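Local coordinates for 5-oxopent-3-ene-1,2,5-tricarboxylate decarboxylase (Exiguobacterium antarcticum B7, PDB 6IYM), which belongs to the fumarylacetoacetate hydrolase family, forms a two-chain assembly and binds a magnesium ion through acidic side chains, at residues I129-T134 with M229-G234; N142-V147 with D217-L222. All blocks are in the same frame, centred on the assembly; numbering follows the deposited sequence.

Interaction 1 (I129-T134 with M229-G234)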
ATOM      1  N   ILE A 129       4.111  11.962  -9.126  1.00 43.98           N
ATOM      2  CA  ILE A 129       4.553  11.196 -10.336  1.00 40.29           C
ATOM      3  C   ILE A 129       3.571  10.047 -10.613  1.00 38.29           C
ATOM      4  O   ILE A 129       3.338   9.214  -9.706  1.00 42.62           O
ATOM      5  CB  ILE A 129       5.974  10.634 -10.151  1.00 41.04           C
ATOM      6  CG1 ILE A 129       6.983  11.713  -9.754  1.00 41.74           C
ATOM      7  CG2 ILE A 129       6.408   9.874 -11.398  1.00 38.56           C
ATOM      8  CD1 ILE A 129       8.281  11.139  -9.197  1.00 43.85           C
ATOM      9  N   ILE A 130       3.093   9.943 -11.849  1.00 39.16           N
ATOM     10  CA  ILE A 130       2.232   8.829 -12.329  1.00 41.48           C
ATOM     11  C   ILE A 130       3.063   7.872 -13.198  1.00 39.89           C
ATOM     12  O   ILE A 130       3.467   8.267 -14.281  1.00 43.31           O
ATOM     13  CB  ILE A 130       1.041   9.390 -13.104  1.00 42.84           C
ATOM     14  CG1 ILE A 130       0.312  10.477 -12.312  1.00 45.61           C
ATOM     15  CG2 ILE A 130       0.113   8.258 -13.497  1.00 43.78           C
ATOM     16  CD1 ILE A 130      -0.440   9.945 -11.125  1.00 48.23           C
ATOM     17  N   ILE A 131       3.269   6.637 -12.753  1.00 42.79           N
ATOM     18  CA  ILE A 131       4.143   5.640 -13.453  1.00 39.50           C
ATOM     19  C   ILE A 131       3.307   5.059 -14.590  1.00 42.93           C
ATOM     20  O   ILE A 131       2.115   4.770 -14.354  1.00 39.32           O
ATOM     21  CB  ILE A 131       4.645   4.571 -12.469  1.00 41.92           C
ATOM     22  CG1 ILE A 131       5.460   5.191 -11.334  1.00 42.77           C
ATOM     23  CG2 ILE A 131       5.400   3.454 -13.175  1.00 40.55           C
ATOM     24  CD1 ILE A 131       6.762   5.812 -11.778  1.00 45.88           C
ATOM     25  N   GLY A 132       3.887   4.977 -15.788  1.00 42.70           N
ATOM     26  CA  GLY A 132       3.171   4.524 -16.992  1.00 44.79           C
ATOM     27  C   GLY A 132       3.634   3.145 -17.439  1.00 43.19           C
ATOM     28  O   GLY A 132       2.896   2.495 -18.181  1.00 47.62           O
ATOM     29  N   THR A 133       4.819   2.722 -17.022  1.00 42.24           N
ATOM     30  CA  THR A 133       5.434   1.436 -17.457  1.00 53.87           C
ATOM     31  C   THR A 133       6.146   0.802 -16.251  1.00 49.14           C
ATOM     32  O   THR A 133       6.940   1.484 -15.576  1.00 49.00           O
ATOM     33  CB  THR A 133       6.314   1.603 -18.712  1.00 53.79           C
ATOM     34  OG1 THR A 133       7.455   2.418 -18.453  1.00 62.87           O
ATOM     35  CG2 THR A 133       5.572   2.220 -19.875  1.00 52.81           C
ATOM     36  N   THR A 134       5.804  -0.458 -15.971  1.00 54.30           N
ATOM     37  CA  THR A 134       6.348  -1.275 -14.865  1.00 49.55           C
ATOM     38  C   THR A 134       7.846  -1.431 -15.082  1.00 50.61           C
ATOM     39  O   THR A 134       8.267  -1.591 -16.229  1.00 54.19           O
ATOM     40  CB  THR A 134       5.663  -2.645 -14.819  1.00 56.71           C
ATOM     41  OG1 THR A 134       4.268  -2.352 -14.700  1.00 64.79           O
ATOM     42  CG2 THR A 134       6.154  -3.523 -13.685  1.00 55.21           C
ATOM     43  N   MET A 229      13.078  -2.745  -5.967  1.00 48.31           N
ATOM     44  CA  MET A 229      11.588  -2.704  -5.831  1.00 45.66           C
ATOM     45  C   MET A 229      10.945  -2.337  -7.170  1.00 45.25           C
ATOM     46  O   MET A 229      11.181  -1.204  -7.655  1.00 46.12           O
ATOM     47  CB  MET A 229      11.120  -1.704  -4.777  1.00 44.68           C
ATOM     48  CG  MET A 229       9.684  -1.998  -4.356  1.00 48.51           C
ATOM     49  SD  MET A 229       9.004  -0.777  -3.216  1.00 47.57           S
ATOM     50  CE  MET A 229       8.908   0.653  -4.280  1.00 43.07           C
ATOM     51  N   THR A 230      10.128  -3.237  -7.726  1.00 42.20           N
ATOM     52  CA  THR A 230       9.373  -3.014  -8.990  1.00 43.81           C
ATOM     53  C   THR A 230       8.310  -1.926  -8.779  1.00 46.85           C
ATOM     54  O   THR A 230       7.539  -2.005  -7.784  1.00 40.33           O
ATOM     55  CB  THR A 230       8.777  -4.326  -9.520  1.00 44.71           C
ATOM     56  OG1 THR A 230       9.864  -5.203  -9.828  1.00 49.86           O
ATOM     57  CG2 THR A 230       7.933  -4.150 -10.761  1.00 47.55           C
ATOM     58  N   LEU A 231       8.297  -0.928  -9.678  1.00 43.26           N
ATOM     59  CA  LEU A 231       7.203   0.059  -9.784  1.00 43.09           C
ATOM     60  C   LEU A 231       6.198  -0.498 -10.787  1.00 43.15           C
ATOM     61  O   LEU A 231       6.640  -0.975 -11.846  1.00 49.69           O
ATOM     62  CB  LEU A 231       7.761   1.411 -10.225  1.00 44.28           C
ATOM     63  CG  LEU A 231       8.814   2.037  -9.308  1.00 46.37           C
ATOM     64  CD1 LEU A 231       9.274   3.396  -9.856  1.00 42.72           C
ATOM     65  CD2 LEU A 231       8.268   2.184  -7.899  1.00 46.82           C
ATOM     66  N   GLU A 232       4.914  -0.436 -10.456  1.00 41.41           N
ATOM     67  CA  GLU A 232       3.789  -0.872 -11.329  1.00 48.06           C
ATOM     68  C   GLU A 232       3.236   0.323 -12.114  1.00 41.01           C
ATOM     69  O   GLU A 232       3.137   1.396 -11.560  1.00 41.52           O
ATOM     70  CB  GLU A 232       2.652  -1.484 -10.506  1.00 52.66           C
ATOM     71  CG  GLU A 232       3.107  -2.497  -9.467  1.00 66.57           C
ATOM     72  CD  GLU A 232       3.567  -3.844 -10.012  1.00 70.32           C
ATOM     73  OE1 GLU A 232       3.455  -4.057 -11.234  1.00 64.32           O
ATOM     74  OE2 GLU A 232       4.044  -4.676  -9.204  1.00 82.02           O
ATOM     75  N   ALA A 233       2.836   0.105 -13.363  1.00 42.58           N
ATOM     76  CA  ALA A 233       2.006   1.039 -14.146  1.00 43.99           C
ATOM     77  C   ALA A 233       0.842   1.502 -13.253  1.00 42.27           C
ATOM     78  O   ALA A 233       0.198   0.658 -12.623  1.00 37.79           O
ATOM     79  CB  ALA A 233       1.521   0.380 -15.416  1.00 44.24           C
ATOM     80  N   GLY A 234       0.652   2.814 -13.138  1.00 41.70           N
ATOM     81  CA  GLY A 234      -0.416   3.414 -12.315  1.00 42.42           C
ATOM     82  C   GLY A 234       0.016   3.677 -10.890  1.00 40.11           C
ATOM     83  O   GLY A 234      -0.831   4.190 -10.099  1.00 46.51           O
TER
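Ile-131, at the end of strand 121-131, lays its methyl CG2 against the backbone of Glu-232, with CG2 3.5 Å from Glu-232 O. Its other branch reaches Leu-231, where Ile-131 CD1 meets Leu-231 CD1 at 4.0 Å and the two side chains cross at about a right angle. At the backbone of the same residue, Gly-234 N donates to Ile-131 O (2.7 Å, 167° at the hydrogen) from above the carbonyl plane, made where Gly-234 turns with a positive phi. One residue on, Gly-132 O rests on Ala-233 CB at 3.7 Å. Thr-134 does most at the outer end. With OG1 anti to the carbonyl carbon (chi1 -56°), the hydroxyl accepts from Ala-233 N at 3.1 Å from Thr-134 OG1. Thr-134 CG2 presses on Thr-230 CG2 at 3.5 Å, tight for two carbons, and Thr-134 CA gives a CA-H...O contact to Leu-231 O at 3.0 Å. Thr-230 OG1 itself bonds Asp-175 of the second subunit. The chemistry implies a mixed contact: two hydrogen bonds hold the successive amides Ala-233 N and Gly-234 N on the approach to strand 236-238, with Ile-131 against Leu-231 on one side and the Thr-134 and Thr-230 methyls paired at the outer end.

Interaction 2 (N142-V147 with D217-L222)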
ATOM      1  N   ASN A 142      16.747   6.159 -18.291  1.00 55.16           N
ATOM      2  CA  ASN A 142      15.440   5.534 -18.630  1.00 54.37           C
ATOM      3  C   ASN A 142      14.318   6.015 -17.688  1.00 50.59           C
ATOM      4  O   ASN A 142      13.174   5.758 -18.031  1.00 50.87           O
ATOM      5  CB  ASN A 142      15.532   3.997 -18.685  1.00 58.19           C
ATOM      6  CG  ASN A 142      15.769   3.285 -17.362  1.00 54.18           C
ATOM      7  OD1 ASN A 142      15.677   3.845 -16.274  1.00 55.56           O
ATOM      8  ND2 ASN A 142      16.068   2.003 -17.439  1.00 59.66           N
ATOM      9  N   ALA A 143      14.618   6.628 -16.538  1.00 51.93           N
ATOM     10  CA  ALA A 143      13.606   7.004 -15.504  1.00 52.65           C
ATOM     11  C   ALA A 143      12.327   7.532 -16.154  1.00 51.16           C
ATOM     12  O   ALA A 143      11.275   6.891 -15.999  1.00 53.81           O
ATOM     13  CB  ALA A 143      14.148   8.048 -14.574  1.00 50.23           C
ATOM     14  N   LEU A 144      12.442   8.668 -16.848  1.00 47.83           N
ATOM     15  CA  LEU A 144      11.314   9.497 -17.327  1.00 47.28           C
ATOM     16  C   LEU A 144      10.542   8.729 -18.403  1.00 48.89           C
ATOM     17  O   LEU A 144       9.322   9.003 -18.608  1.00 38.74           O
ATOM     18  CB  LEU A 144      11.862  10.830 -17.842  1.00 49.58           C
ATOM     19  CG  LEU A 144      12.349  11.814 -16.781  1.00 46.53           C
ATOM     20  CD1 LEU A 144      12.833  13.107 -17.436  1.00 49.78           C
ATOM     21  CD2 LEU A 144      11.245  12.119 -15.776  1.00 50.72           C
ATOM     22  N   GLU A 145      11.210   7.760 -19.028  1.00 45.26           N
ATOM     23  CA  GLU A 145      10.567   6.839 -19.990  1.00 48.00           C
ATOM     24  C   GLU A 145       9.514   5.988 -19.260  1.00 45.59           C
ATOM     25  O   GLU A 145       8.565   5.557 -19.915  1.00 46.11           O
ATOM     26  CB  GLU A 145      11.645   6.023 -20.722  1.00 52.92           C
ATOM     27  CG  GLU A 145      11.657   6.278 -22.219  1.00 59.56           C
ATOM     28  CD  GLU A 145      10.389   5.836 -22.943  1.00 70.17           C
ATOM     29  OE1 GLU A 145       9.768   4.844 -22.497  1.00 77.71           O
ATOM     30  OE2 GLU A 145      10.016   6.482 -23.958  1.00 71.46           O
ATOM     31  N   HIS A 146       9.665   5.744 -17.956  1.00 45.19           N
ATOM     32  CA  HIS A 146       8.657   4.990 -17.161  1.00 49.98           C
ATOM     33  C   HIS A 146       7.566   5.914 -16.568  1.00 48.89           C
ATOM     34  O   HIS A 146       6.741   5.408 -15.807  1.00 48.24           O
ATOM     35  CB  HIS A 146       9.362   4.170 -16.072  1.00 46.28           C
ATOM     36  CG  HIS A 146      10.234   3.087 -16.604  1.00 53.43           C
ATOM     37  ND1 HIS A 146      11.510   3.336 -17.117  1.00 51.89           N
ATOM     38  CD2 HIS A 146      10.044   1.754 -16.681  1.00 53.13           C
ATOM     39  CE1 HIS A 146      12.049   2.193 -17.487  1.00 53.24           C
ATOM     40  NE2 HIS A 146      11.174   1.219 -17.234  1.00 53.46           N
ATOM     41  N   VAL A 147       7.568   7.222 -16.862  1.00 49.41           N
ATOM     42  CA  VAL A 147       6.596   8.190 -16.274  1.00 42.97           C
ATOM     43  C   VAL A 147       5.495   8.429 -17.320  1.00 42.95           C
ATOM     44  O   VAL A 147       5.790   8.810 -18.455  1.00 52.05           O
ATOM     45  CB  VAL A 147       7.291   9.488 -15.799  1.00 43.12           C
ATOM     46  CG1 VAL A 147       6.289  10.549 -15.345  1.00 44.92           C
ATOM     47  CG2 VAL A 147       8.286   9.236 -14.672  1.00 42.86           C
ATOM     48  N   ASP A 217      15.321  15.367  -6.782  1.00 48.13           N
ATOM     49  CA  ASP A 217      14.507  15.720  -7.974  1.00 46.35           C
ATOM     50  C   ASP A 217      13.741  14.474  -8.455  1.00 47.92           C
ATOM     51  O   ASP A 217      13.888  13.383  -7.842  1.00 46.09           O
ATOM     52  CB  ASP A 217      15.369  16.400  -9.047  1.00 53.75           C
ATOM     53  CG  ASP A 217      16.263  15.464  -9.837  1.00 58.05           C
ATOM     54  OD1 ASP A 217      16.479  14.336  -9.360  1.00 57.12           O
ATOM     55  OD2 ASP A 217      16.709  15.867 -10.934  1.00 60.26           O
ATOM     56  N   VAL A 218      12.900  14.634  -9.469  1.00 44.11           N
ATOM     57  CA  VAL A 218      11.998  13.549  -9.942  1.00 47.62           C
ATOM     58  C   VAL A 218      12.866  12.343 -10.349  1.00 50.08           C
ATOM     59  O   VAL A 218      12.672  11.234  -9.781  1.00 50.28           O
ATOM     60  CB  VAL A 218      11.072  14.063 -11.059  1.00 47.72           C
ATOM     61  CG1 VAL A 218      10.372  12.934 -11.818  1.00 44.03           C
ATOM     62  CG2 VAL A 218      10.056  15.041 -10.498  1.00 47.75           C
ATOM     63  N   VAL A 219      13.845  12.534 -11.229  1.00 50.56           N
ATOM     64  CA  VAL A 219      14.710  11.410 -11.710  1.00 49.08           C
ATOM     65  C   VAL A 219      15.377  10.706 -10.521  1.00 45.24           C
ATOM     66  O   VAL A 219      15.278   9.472 -10.461  1.00 50.06           O
ATOM     67  CB  VAL A 219      15.695  11.841 -12.812  1.00 55.71           C
ATOM     68  CG1 VAL A 219      16.799  10.825 -13.037  1.00 59.31           C
ATOM     69  CG2 VAL A 219      14.956  12.078 -14.120  1.00 57.04           C
ATOM     70  N   THR A 220      15.933  11.415  -9.539  1.00 47.52           N
ATOM     71  CA  THR A 220      16.577  10.781  -8.346  1.00 43.65           C
ATOM     72  C   THR A 220      15.552   9.990  -7.523  1.00 45.82           C
ATOM     73  O   THR A 220      15.881   8.914  -6.993  1.00 39.18           O
ATOM     74  CB  THR A 220      17.249  11.825  -7.450  1.00 49.35           C
ATOM     75  OG1 THR A 220      18.014  12.654  -8.314  1.00 50.36           O
ATOM     76  CG2 THR A 220      18.144  11.246  -6.381  1.00 52.56           C
ATOM     77  N   ILE A 221      14.343  10.523  -7.351  1.00 48.98           N
ATOM     78  CA  ILE A 221      13.278   9.789  -6.616  1.00 46.17           C
ATOM     79  C   ILE A 221      13.045   8.455  -7.348  1.00 41.13           C
ATOM     80  O   ILE A 221      13.131   7.418  -6.691  1.00 39.71           O
ATOM     81  CB  ILE A 221      11.998  10.642  -6.478  1.00 44.94           C
ATOM     82  CG1 ILE A 221      12.176  11.748  -5.430  1.00 43.35           C
ATOM     83  CG2 ILE A 221      10.818   9.743  -6.183  1.00 43.18           C
ATOM     84  CD1 ILE A 221      11.197  12.874  -5.544  1.00 46.81           C
ATOM     85  N   LEU A 222      12.795   8.481  -8.657  1.00 43.59           N
ATOM     86  CA  LEU A 222      12.504   7.270  -9.473  1.00 45.74           C
ATOM     87  C   LEU A 222      13.647   6.252  -9.352  1.00 52.41           C
ATOM     88  O   LEU A 222      13.375   5.076  -9.026  1.00 47.02           O
ATOM     89  CB  LEU A 222      12.302   7.694 -10.924  1.00 47.71           C
ATOM     90  CG  LEU A 222      11.031   8.490 -11.211  1.00 46.38           C
ATOM     91  CD1 LEU A 222      11.100   9.091 -12.610  1.00 47.21           C
ATOM     92  CD2 LEU A 222       9.806   7.617 -11.064  1.00 45.22           C
TER
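Leu-222 pushes its CD1 methyl into a hollow between Ala-143 and Val-147. Leu-222 CD1 lies 3.8 Å from Ala-143 CB and only 3.5 Å from Val-147 CG2, closer than usual for two carbons, and the Leu-222 and Val-147 side chains cross at about a right angle. Ala-143 is in turn a small bump for the helix: its CB points toward helix 218-225 and touches both Leu-222 and Val-219, with Val-219 CG2 4.1 Å away.

Leu-144 covers the next part of the helix surface. CG stands anti to the carbonyl carbon (chi1 -73°), and the isobutyl group runs over Val-219, whose CG2 meets Leu-144 CG at 3.7 Å. Leu-144 CD2 touches two consecutive valines, lying 4.1 Å from both Val-219 CG2 and Val-218 CG1; Leu-144 crosses each of them at about a right angle. No hydrogen bond joins the two segments, which meet through apolar packing.

Each side is shaped by its own polar bonds. Asp-217 OD1 caps the helix start by accepting from Thr-220 N at 3.0 Å. In the turn, His-146 ND1 donates to Asn-142 O at 3.1 Å, with the acceptor close to the imidazole plane. Tyr-150 and Ile-129, from the neighbouring strands, extend the apolar surface. This is an N-capped helix packed on the 3-10 turn at the end of the connection between the antiparallel strands 121-131 and 147-158, within the fumarylacetoacetate hydrolase family domain.

Interactions 1 and 2 lie about 10 Å apart, centre to centre, and touch directly. Gly-132 N probably donates to His-146 O at 2.9 Å, tying the start of the turn after strand 121-131 to the place where the chain re-enters the sheet at 147. On the apolar side, Ile-131 CD1 meets Leu-222 CD2 at 3.6 Å, so the helix of interaction 2 packs on the same isoleucine that interaction 1 uses. Leu-231 also touches Val-225, farther along that helix. Neither contact contains a magnesium ligand, but strand 121-131, which runs into interaction 1, carries Glu-124 and Glu-126, and strand 147-158, beginning in interaction 2, carries Asp-155.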